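Local coordinates for protein glutaredoxin (Chlorella sorokiniana, PDB 4I2U) that binds glutathione and probably serves as a thiol-disulfide oxidoreductase of the thioredoxin fold in cell redox homeostasis, at residues Ser2-Leu7 with Gly55-Asp60; Asp9-Gly14 with Val18-Thr23; Arg33-Phe38 with Gly94-Met99. All blocks are in the same frame, centred on the assembly; numbering follows the deposited sequence.

Contact 1: Ser2-Leu7 with Gly55-Asp60; sequences SAAKQL and GAAIQD. With GSH (glutathione), chain B.
Ala-4 points its methyl toward the other helix: CB lies 3.6 Å from Ala-57 O and 4.1 Å from Ile-58 CG1, while Ala-57 CB reaches back to Ala-4 CB at 4.0 Å. Such small side chains permit a close crossing: the axes of segments 3-7 and 55-60 approach to 8.6 Å with a signed crossing angle of -67°, and Ala-4 CA is 5.0 Å from Ile-58 CA. One turn on, the side chains of Leu-7 and Ile-58 cross obliquely and touch through their CD1 methyls. The two helices pack on one side of the glutaredoxin sheet, where both Leu-7 and Ile-58 also rest on Phe-20 of strand 17-21. Ser-2 forms an ST motif, its OG accepting from Lys-5 N along a nearly straight bond (167°). On helix 55-66, Gln-59 directs its CB away from segment 2-7, its chain extended beyond CG, and NE2 donates to glutathione O32 at 2.8 Å. The amide is held at both ends, since NE2 also meets Arg-69 O and OE1 takes a bond from Lys-22 NZ. A leucine in its place would probably leave glutathione O32 without this donor and Lys-22 without the acceptor that helps position its ammonium.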
loop_
_atom_site.group_PDB
_atom_site.type_symbol
_atom_site.label_atom_id
_atom_site.label_comp_id
_atom_site.label_asym_id
_atom_site.label_seq_id
_atom_site.Cartn_x
_atom_site.Cartn_y
_atom_site.Cartn_z
ATOM N N SER A 2 -0.699 -20.811 0.318
ATOM C CA SER A 2 -0.871 -20.610 -1.116
ATOM C C SER A 2 0.162 -19.627 -1.641
ATOM O O SER A 2 0.775 -18.880 -0.872
ATOM C CB SER A 2 -2.266 -20.060 -1.415
ATOM O OG SER A 2 -2.352 -18.687 -1.069
ATOM N N ALA A 3 0.345 -19.631 -2.956
ATOM C CA ALA A 3 1.233 -18.692 -3.615
ATOM C C ALA A 3 0.796 -17.264 -3.321
ATOM O O ALA A 3 1.632 -16.422 -3.033
ATOM C CB ALA A 3 1.250 -18.936 -5.110
ATOM N N ALA A 4 -0.505 -16.994 -3.412
ATOM C CA ALA A 4 -1.015 -15.637 -3.209
ATOM C C ALA A 4 -0.744 -15.164 -1.789
ATOM O O ALA A 4 -0.291 -14.040 -1.583
ATOM C CB ALA A 4 -2.512 -15.575 -3.508
ATOM N N LYS A 5 -1.021 -16.014 -0.808
ATOM C CA LYS A 5 -0.791 -15.657 0.580
ATOM C C LYS A 5 0.689 -15.395 0.816
ATOM O O LYS A 5 1.068 -14.417 1.474
ATOM C CB LYS A 5 -1.312 -16.753 1.510
ATOM C CG LYS A 5 -1.020 -16.484 2.988
ATOM C CD LYS A 5 -1.729 -17.467 3.896
ATOM C CE LYS A 5 -1.857 -16.901 5.307
ATOM N NZ LYS A 5 -0.528 -16.683 5.928
ATOM N N GLN A 6 1.543 -16.275 0.296
ATOM C CA GLN A 6 2.978 -16.105 0.502
ATOM C C GLN A 6 3.458 -14.813 -0.139
ATOM O O GLN A 6 4.291 -14.093 0.423
ATOM C CB GLN A 6 3.741 -17.296 -0.067
ATOM C CG GLN A 6 5.208 -17.338 0.332
ATOM C CD GLN A 6 5.943 -18.511 -0.292
ATOM O OE1 GLN A 6 6.554 -18.379 -1.355
ATOM N NE2 GLN A 6 5.881 -19.670 0.361
ATOM N N LEU A 7 2.950 -14.516 -1.327
ATOM C CA LEU A 7 3.299 -13.270 -1.997
ATOM C C LEU A 7 2.931 -12.056 -1.158
ATOM O O LEU A 7 3.751 -11.160 -0.930
ATOM C CB LEU A 7 2.608 -13.196 -3.356
ATOM C CG LEU A 7 2.825 -11.957 -4.233
ATOM C CD1 LEU A 7 2.037 -10.728 -3.801
ATOM C CD2 LEU A 7 4.297 -11.617 -4.332
ATOM N N GLY A 55 -3.887 -11.993 -9.964
ATOM C CA GLY A 55 -4.397 -10.851 -9.235
ATOM C C GLY A 55 -5.663 -11.134 -8.440
ATOM O O GLY A 55 -5.804 -10.611 -7.327
ATOM N N ALA A 56 -6.577 -11.925 -8.985
ATOM C CA ALA A 56 -7.827 -12.204 -8.278
ATOM C C ALA A 56 -7.567 -13.020 -7.018
ATOM O O ALA A 56 -8.218 -12.805 -5.981
ATOM C CB ALA A 56 -8.803 -12.909 -9.188
ATOM N N ALA A 57 -6.631 -13.957 -7.096
ATOM C CA ALA A 57 -6.267 -14.748 -5.921
ATOM C C ALA A 57 -5.633 -13.866 -4.854
ATOM O O ALA A 57 -5.811 -14.078 -3.648
ATOM C CB ALA A 57 -5.322 -15.879 -6.295
ATOM N N ILE A 58 -4.832 -12.903 -5.279
ATOM C CA ILE A 58 -4.237 -11.972 -4.338
ATOM C C ILE A 58 -5.313 -11.111 -3.687
ATOM O O ILE A 58 -5.297 -10.894 -2.474
ATOM C CB ILE A 58 -3.149 -11.117 -5.021
ATOM C CG1 ILE A 58 -1.952 -12.014 -5.359
ATOM C CG2 ILE A 58 -2.715 -9.962 -4.129
ATOM C CD1 ILE A 58 -0.975 -11.394 -6.289
ATOM N N GLN A 59 -6.276 -10.644 -4.468
ATOM C CA GLN A 59 -7.384 -9.899 -3.886
ATOM C C GLN A 59 -8.168 -10.740 -2.896
ATOM O O GLN A 59 -8.603 -10.221 -1.873
ATOM C CB GLN A 59 -8.330 -9.380 -4.954
ATOM C CG GLN A 59 -7.722 -8.279 -5.812
ATOM C CD GLN A 59 -8.732 -7.686 -6.778
ATOM O OE1 GLN A 59 -8.812 -8.077 -7.942
ATOM N NE2 GLN A 59 -9.541 -6.757 -6.290
ATOM N N ASP A 60 -8.360 -12.020 -3.202
ATOM C CA ASP A 60 -9.034 -12.931 -2.281
ATOM C C ASP A 60 -8.297 -13.007 -0.951
ATOM O O ASP A 60 -8.922 -12.965 0.110
ATOM C CB ASP A 60 -9.109 -14.336 -2.886
ATOM C CG ASP A 60 -10.121 -14.466 -3.985
ATOM O OD1 ASP A 60 -10.997 -13.584 -4.116
ATOM O OD2 ASP A 60 -10.041 -15.498 -4.694
HETATM N N1 GSH B . -13.245 4.045 -1.451
HETATM C CA1 GSH B . -12.337 2.985 -1.915
HETATM C C1 GSH B . -10.935 3.480 -1.673
HETATM O O11 GSH B . -10.798 4.611 -1.167
HETATM O O12 GSH B . -9.947 2.752 -1.946
HETATM C CB1 GSH B . -12.660 2.683 -3.376
HETATM C CG1 GSH B . -11.851 1.525 -3.948
HETATM C CD1 GSH B . -12.572 0.855 -5.105
HETATM O OE1 GSH B . -13.781 0.613 -5.067
HETATM N N2 GSH B . -11.834 0.500 -6.140
HETATM C CA2 GSH B . -12.388 -0.258 -7.267
HETATM C C2 GSH B . -12.278 -1.752 -7.064
HETATM O O2 GSH B . -11.528 -2.223 -6.224
HETATM C CB2 GSH B . -11.700 0.153 -8.569
HETATM S SG2 GSH B . -12.124 1.847 -9.062
HETATM N N3 GSH B . -13.065 -2.517 -7.808
HETATM C CA3 GSH B . -13.140 -3.940 -7.586
HETATM C C3 GSH B . -11.933 -4.717 -8.053
HETATM O O31 GSH B . -11.069 -4.194 -8.785
HETATM O O32 GSH B . -11.875 -5.903 -7.652
#

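Contact 2: Asp9-Gly14 with Val18-Thr23; sequences DSTISG and VIFSKT. With GSH (glutathione), chain B.
The Phe-20 ring meets the helix with its edge: Ile-12 CG2 lies near the ring plane, 3.8 Å from Phe-20 CE1, and the two side chains stand roughly perpendicular. Thr-11 CG2 comes in obliquely at a longer 4.5 Å from Phe-20 CZ. Ile-12 carries CG1 between its backbone N and carbonyl carbon (chi1 70°), which turns CG2 anti to the carbonyl carbon and leaves this methyl to meet the ring while the end of the chain leads away from the strand; Ile-12 also packs on Leu-65. Val-18 supplies the rest of the apolar surface. Its CG1 is 3.8 Å from Thr-11 CG2, and its CG2 lies 3.6 Å from Thr-11 O. The hydroxyl of Thr-11 pairs with Leu-7 O in its own helix, so the methyl is the part that faces the strand. Asp-9 O is gripped from opposite faces of its plane by Ser-13 N and Ser-13 OG, the latter at 2.8 Å. Past the strand, Lys-22 runs out extended and NZ donates to glutathione O31 at 2.8 Å, pairing an ammonium with a carboxylate. Helix 9-14 and strand 18-21 run at 146° with axes 9.3 Å apart; this N-terminal helix packs on an inner strand of the thioredoxin-type sheet, between 45-48 and 73-76, and Phe-20 also packs on Leu-62 of helix 55-66 and Ile-47 of strand 45-48.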
loop_
_atom_site.group_PDB
_atom_site.type_symbol
_atom_site.label_atom_id
_atom_site.label_comp_id
_atom_site.label_asym_id
_atom_site.label_seq_id
_atom_site.Cartn_x
_atom_site.Cartn_y
_atom_site.Cartn_z
ATOM N N ASP A 9 2.134 -11.815 2.140
ATOM C CA ASP A 9 2.804 -11.776 3.437
ATOM C C ASP A 9 4.261 -11.364 3.285
ATOM O O ASP A 9 4.762 -10.511 4.035
ATOM C CB ASP A 9 2.737 -13.133 4.142
ATOM C CG ASP A 9 1.324 -13.520 4.592
ATOM O OD1 ASP A 9 0.393 -12.696 4.522
ATOM O OD2 ASP A 9 1.195 -14.674 5.070
ATOM N N SER A 10 4.960 -11.977 2.343
ATOM C CA SER A 10 6.376 -11.687 2.138
ATOM C C SER A 10 6.579 -10.264 1.648
ATOM O O SER A 10 7.556 -9.614 1.998
ATOM C CB SER A 10 6.985 -12.660 1.134
ATOM O OG SER A 10 7.008 -13.976 1.655
ATOM N N THR A 11 5.665 -9.781 0.823
ATOM C CA THR A 11 5.818 -8.444 0.291
ATOM C C THR A 11 5.650 -7.391 1.381
ATOM O O THR A 11 6.450 -6.439 1.456
ATOM C CB THR A 11 4.844 -8.192 -0.865
ATOM O OG1 THR A 11 5.126 -9.108 -1.926
ATOM C CG2 THR A 11 4.982 -6.776 -1.403
ATOM N N ILE A 12 4.634 -7.535 2.221
ATOM C CA ILE A 12 4.389 -6.511 3.229
ATOM C C ILE A 12 5.391 -6.585 4.370
ATOM O O ILE A 12 5.626 -5.577 5.029
ATOM C CB ILE A 12 2.934 -6.512 3.775
ATOM C CG1 ILE A 12 2.641 -7.749 4.635
ATOM C CG2 ILE A 12 1.962 -6.364 2.629
ATOM C CD1 ILE A 12 1.259 -7.724 5.265
ATOM N N SER A 13 6.003 -7.742 4.611
ATOM C CA SER A 13 7.019 -7.850 5.666
ATOM C C SER A 13 8.417 -7.516 5.149
ATOM O O SER A 13 9.302 -7.215 5.944
ATOM C CB SER A 13 6.977 -9.234 6.316
ATOM O OG SER A 13 7.241 -10.248 5.377
ATOM N N GLY A 14 8.615 -7.536 3.831
ATOM C CA GLY A 14 9.917 -7.289 3.241
ATOM C C GLY A 14 10.084 -5.913 2.633
ATOM O O GLY A 14 11.184 -5.567 2.237
ATOM N N VAL A 18 3.908 -0.567 0.810
ATOM C CA VAL A 18 3.336 -1.419 -0.220
ATOM C C VAL A 18 1.937 -0.958 -0.579
ATOM O O VAL A 18 1.120 -0.674 0.304
ATOM C CB VAL A 18 3.283 -2.892 0.265
ATOM C CG1 VAL A 18 2.633 -3.795 -0.773
ATOM C CG2 VAL A 18 4.684 -3.389 0.591
ATOM N N ILE A 19 1.639 -0.905 -1.865
ATOM C CA ILE A 19 0.291 -0.612 -2.317
ATOM C C ILE A 19 -0.113 -1.673 -3.332
ATOM O O ILE A 19 0.512 -1.803 -4.395
ATOM C CB ILE A 19 0.156 0.829 -2.853
ATOM C CG1 ILE A 19 -1.274 1.064 -3.325
ATOM C CG2 ILE A 19 1.186 1.155 -3.954
ATOM C CD1 ILE A 19 -1.608 2.538 -3.523
ATOM N N PHE A 20 -1.111 -2.477 -2.984
ATOM C CA PHE A 20 -1.708 -3.397 -3.951
ATOM C C PHE A 20 -2.689 -2.568 -4.744
ATOM O O PHE A 20 -3.551 -1.901 -4.169
ATOM C CB PHE A 20 -2.382 -4.572 -3.231
ATOM C CG PHE A 20 -1.389 -5.461 -2.519
ATOM C CD1 PHE A 20 -1.062 -5.244 -1.195
ATOM C CD2 PHE A 20 -0.739 -6.488 -3.189
ATOM C CE1 PHE A 20 -0.119 -6.026 -0.558
ATOM C CE2 PHE A 20 0.204 -7.272 -2.565
ATOM C CZ PHE A 20 0.524 -7.051 -1.255
ATOM N N SER A 21 -2.556 -2.608 -6.060
ATOM C CA SER A 21 -3.095 -1.605 -6.952
ATOM C C SER A 21 -3.638 -2.246 -8.216
ATOM O O SER A 21 -3.422 -3.419 -8.482
ATOM C CB SER A 21 -1.928 -0.650 -7.279
ATOM O OG SER A 21 -2.239 0.316 -8.285
ATOM N N LYS A 22 -4.392 -1.461 -8.981
ATOM C CA LYS A 22 -4.620 -1.729 -10.402
ATOM C C LYS A 22 -4.310 -0.458 -11.154
ATOM O O LYS A 22 -4.575 0.646 -10.676
ATOM C CB LYS A 22 -6.048 -2.197 -10.676
ATOM C CG LYS A 22 -6.291 -3.566 -10.106
ATOM C CD LYS A 22 -7.685 -4.092 -10.293
ATOM C CE LYS A 22 -7.854 -5.424 -9.586
ATOM N NZ LYS A 22 -9.200 -5.991 -9.793
ATOM N N THR A 23 -3.718 -0.600 -12.328
ATOM C CA THR A 23 -3.158 0.549 -13.047
ATOM C C THR A 23 -4.186 1.611 -13.398
ATOM O O THR A 23 -3.870 2.795 -13.462
ATOM C CB THR A 23 -2.434 0.130 -14.336
ATOM O OG1 THR A 23 -3.334 -0.549 -15.203
ATOM C CG2 THR A 23 -1.232 -0.750 -14.017
HETATM N N1 GSH B . -13.245 4.045 -1.451
HETATM C CA1 GSH B . -12.337 2.985 -1.915
HETATM C C1 GSH B . -10.935 3.480 -1.673
HETATM O O11 GSH B . -10.798 4.611 -1.167
HETATM O O12 GSH B . -9.947 2.752 -1.946
HETATM C CB1 GSH B . -12.660 2.683 -3.376
HETATM C CG1 GSH B . -11.851 1.525 -3.948
HETATM C CD1 GSH B . -12.572 0.855 -5.105
HETATM O OE1 GSH B . -13.781 0.613 -5.067
HETATM N N2 GSH B . -11.834 0.500 -6.140
HETATM C CA2 GSH B . -12.388 -0.258 -7.267
HETATM C C2 GSH B . -12.278 -1.752 -7.064
HETATM O O2 GSH B . -11.528 -2.223 -6.224
HETATM C CB2 GSH B . -11.700 0.153 -8.569
HETATM S SG2 GSH B . -12.124 1.847 -9.062
HETATM N N3 GSH B . -13.065 -2.517 -7.808
HETATM C CA3 GSH B . -13.140 -3.940 -7.586
HETATM C C3 GSH B . -11.933 -4.717 -8.053
HETATM O O31 GSH B . -11.069 -4.194 -8.785
HETATM O O32 GSH B . -11.875 -5.903 -7.652
#

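Contact 3: Arg33-Phe38 with Gly94-Met99; sequences RALEKF and GKLEVM
Phe-38 and Glu-97 make the closest approach, a CH-pi contact. Glu-97 CG stands over one face of the ring, 3.7 Å from its centroid and 27° off the ring normal, hence displaced toward the rim on the CE1 side. Glu-97 CD follows at 3.3 Å from Phe-38 CE1. The carboxylate plane is turned only 18° from that of the ring, but the group lies beyond the rim rather than over the face. Glu-97 sets CG anti to its carbonyl carbon (chi1 -76°) and extends beyond it, which brings the CG methylene over the ring and carries the carboxylate out past the CE1-CZ rim. On the opposite face Lys-37 CB sits over the ring centre, so neighbours on both faces probably limit its tipping.

Apolar contacts make up the rest, and all of them converge on one methyl. Leu-96 CD2 meets Leu-35 CD2 at 4.0 Å, the two side chains nearly perpendicular, and it lies 4.1 Å from Phe-38 CE2, placed neither squarely over the ring nor at its edge. Within the thioredoxin-type fold this joins the C-terminal part of helix 26-36, which follows strand 17-21, and the residues after it to the last helix, 95-102. Leu-96 continues inward to Ile-76 and Ile-81 of the sheet and to Leu-90 and Ala-91 of helix 84-93, while Leu-35 also touches Ile-44.

Backbone hydrogen bonds accompany these contacts. Phe-38 N bonds to Leu-35 O at 3.0 Å, whereas Lys-37 N has weak bonds to Arg-33 O and Ala-34 O. Gly-94 has a positive phi as the chain leaves the preceding helix; it is also the N-cap of the next, and its carbonyl O accepts from Val-98 N.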
loop_
_atom_site.group_PDB
_atom_site.type_symbol
_atom_site.label_atom_id
_atom_site.label_comp_id
_atom_site.label_asym_id
_atom_site.label_seq_id
_atom_site.Cartn_x
_atom_site.Cartn_y
_atom_site.Cartn_z
ATOM N N ARG A 33 -0.174 8.970 -5.249
ATOM C CA ARG A 33 0.194 10.381 -5.183
ATOM C C ARG A 33 0.351 10.851 -3.754
ATOM O O ARG A 33 1.231 11.660 -3.450
ATOM C CB ARG A 33 -0.812 11.235 -5.954
ATOM C CG ARG A 33 -0.682 11.073 -7.469
ATOM C CD ARG A 33 -1.816 11.763 -8.240
ATOM N NE ARG A 33 -1.578 11.730 -9.685
ATOM C CZ ARG A 33 -2.506 11.951 -10.616
ATOM N NH1 ARG A 33 -3.760 12.223 -10.270
ATOM N NH2 ARG A 33 -2.172 11.896 -11.906
ATOM N N ALA A 34 -0.475 10.343 -2.853
ATOM C CA ALA A 34 -0.343 10.687 -1.444
ATOM C C ALA A 34 1.001 10.225 -0.882
ATOM O O ALA A 34 1.701 10.981 -0.206
ATOM C CB ALA A 34 -1.486 10.079 -0.651
ATOM N N LEU A 35 1.372 8.982 -1.150
ATOM C CA LEU A 35 2.642 8.450 -0.688
ATOM C C LEU A 35 3.832 9.188 -1.319
ATOM O O LEU A 35 4.855 9.407 -0.657
ATOM C CB LEU A 35 2.729 6.957 -1.012
ATOM C CG LEU A 35 1.732 6.076 -0.243
ATOM C CD1 LEU A 35 1.624 4.731 -0.903
ATOM C CD2 LEU A 35 2.163 5.933 1.205
ATOM N N GLU A 36 3.687 9.616 -2.569
ATOM C CA GLU A 36 4.779 10.251 -3.298
ATOM C C GLU A 36 5.068 11.647 -2.805
ATOM O O GLU A 36 6.096 12.213 -3.169
ATOM C CB GLU A 36 4.477 10.277 -4.792
ATOM C CG GLU A 36 4.598 8.906 -5.454
ATOM C CD GLU A 36 3.925 8.818 -6.808
ATOM O OE1 GLU A 36 3.524 9.864 -7.355
ATOM O OE2 GLU A 36 3.794 7.688 -7.313
ATOM N N LYS A 37 4.214 12.209 -1.959
ATOM C CA LYS A 37 4.540 13.474 -1.306
ATOM C C LYS A 37 5.739 13.297 -0.386
ATOM O O LYS A 37 6.452 14.255 -0.103
ATOM C CB LYS A 37 3.364 13.973 -0.478
ATOM C CG LYS A 37 2.120 14.317 -1.260
ATOM C CD LYS A 37 0.966 14.603 -0.307
ATOM C CE LYS A 37 -0.300 15.004 -1.044
ATOM N NZ LYS A 37 -0.262 16.417 -1.512
ATOM N N PHE A 38 5.948 12.084 0.111
ATOM C CA PHE A 38 6.943 11.838 1.154
ATOM C C PHE A 38 8.079 10.942 0.733
ATOM O O PHE A 38 9.170 11.032 1.314
ATOM C CB PHE A 38 6.253 11.236 2.377
ATOM C CG PHE A 38 5.076 12.033 2.832
ATOM C CD1 PHE A 38 5.265 13.293 3.358
ATOM C CD2 PHE A 38 3.789 11.561 2.681
ATOM C CE1 PHE A 38 4.198 14.058 3.764
ATOM C CE2 PHE A 38 2.710 12.327 3.093
ATOM C CZ PHE A 38 2.915 13.575 3.631
ATOM N N GLY A 94 -1.428 14.109 8.922
ATOM C CA GLY A 94 -0.201 13.984 9.681
ATOM C C GLY A 94 0.108 12.575 10.119
ATOM O O GLY A 94 1.251 12.265 10.451
ATOM N N LYS A 95 -0.890 11.696 10.126
ATOM C CA LYS A 95 -0.689 10.354 10.659
ATOM C C LYS A 95 0.147 9.477 9.736
ATOM O O LYS A 95 0.886 8.593 10.199
ATOM C CB LYS A 95 -2.033 9.682 10.954
ATOM C CG LYS A 95 -2.807 10.332 12.060
ATOM C CD LYS A 95 -4.092 9.556 12.317
ATOM C CE LYS A 95 -4.981 10.265 13.309
ATOM N NZ LYS A 95 -4.200 11.197 14.156
ATOM N N LEU A 96 0.044 9.668 8.428
ATOM C CA LEU A 96 0.861 8.886 7.521
ATOM C C LEU A 96 2.331 9.195 7.747
ATOM O O LEU A 96 3.172 8.291 7.816
ATOM C CB LEU A 96 0.461 9.149 6.076
ATOM C CG LEU A 96 1.276 8.360 5.041
ATOM C CD1 LEU A 96 1.161 6.847 5.244
ATOM C CD2 LEU A 96 0.824 8.732 3.668
ATOM N N GLU A 97 2.660 10.464 7.882
ATOM C CA GLU A 97 4.042 10.848 8.142
ATOM C C GLU A 97 4.552 10.226 9.431
ATOM O O GLU A 97 5.682 9.773 9.489
ATOM C CB GLU A 97 4.177 12.367 8.220
ATOM C CG GLU A 97 4.134 13.048 6.881
ATOM C CD GLU A 97 3.871 14.521 7.019
ATOM O OE1 GLU A 97 2.696 14.920 7.099
ATOM O OE2 GLU A 97 4.850 15.294 7.069
ATOM N N VAL A 98 3.738 10.210 10.478
ATOM C CA VAL A 98 4.155 9.572 11.718
ATOM C C VAL A 98 4.478 8.102 11.462
ATOM O O VAL A 98 5.508 7.598 11.911
ATOM C CB VAL A 98 3.071 9.698 12.825
ATOM C CG1 VAL A 98 3.421 8.831 14.049
ATOM C CG2 VAL A 98 2.890 11.155 13.227
ATOM N N MET A 99 3.608 7.405 10.746
ATOM C CA MET A 99 3.867 5.999 10.447
ATOM C C MET A 99 5.115 5.787 9.620
ATOM O O MET A 99 5.882 4.844 9.858
ATOM C CB MET A 99 2.673 5.377 9.736
ATOM C CG MET A 99 1.480 5.226 10.660
ATOM S SD MET A 99 0.111 4.294 9.996
ATOM C CE MET A 99 -0.444 5.446 8.829
#

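In the fold
Contact 2 is the most deeply placed of the three, with all its touching residues buried and its centre about 6 Å from that of the chain; contacts 1 and 3 are partly buried and lie on opposite sides of that centre, their own centres about 26 Å apart. Contacts 1 and 2 share helix 3-14 and meet directly at Phe-20, and Lys-22 with Gln-59 brings polar chemistry to the glutathione carboxylate. Helix-on-helix alanine contacts in contact 1 give way to branched aliphatic and aromatic groups against the sheet in contact 2. Contact 3 touches neither and adds a carboxylate-bearing chain laid over a partly exposed ring.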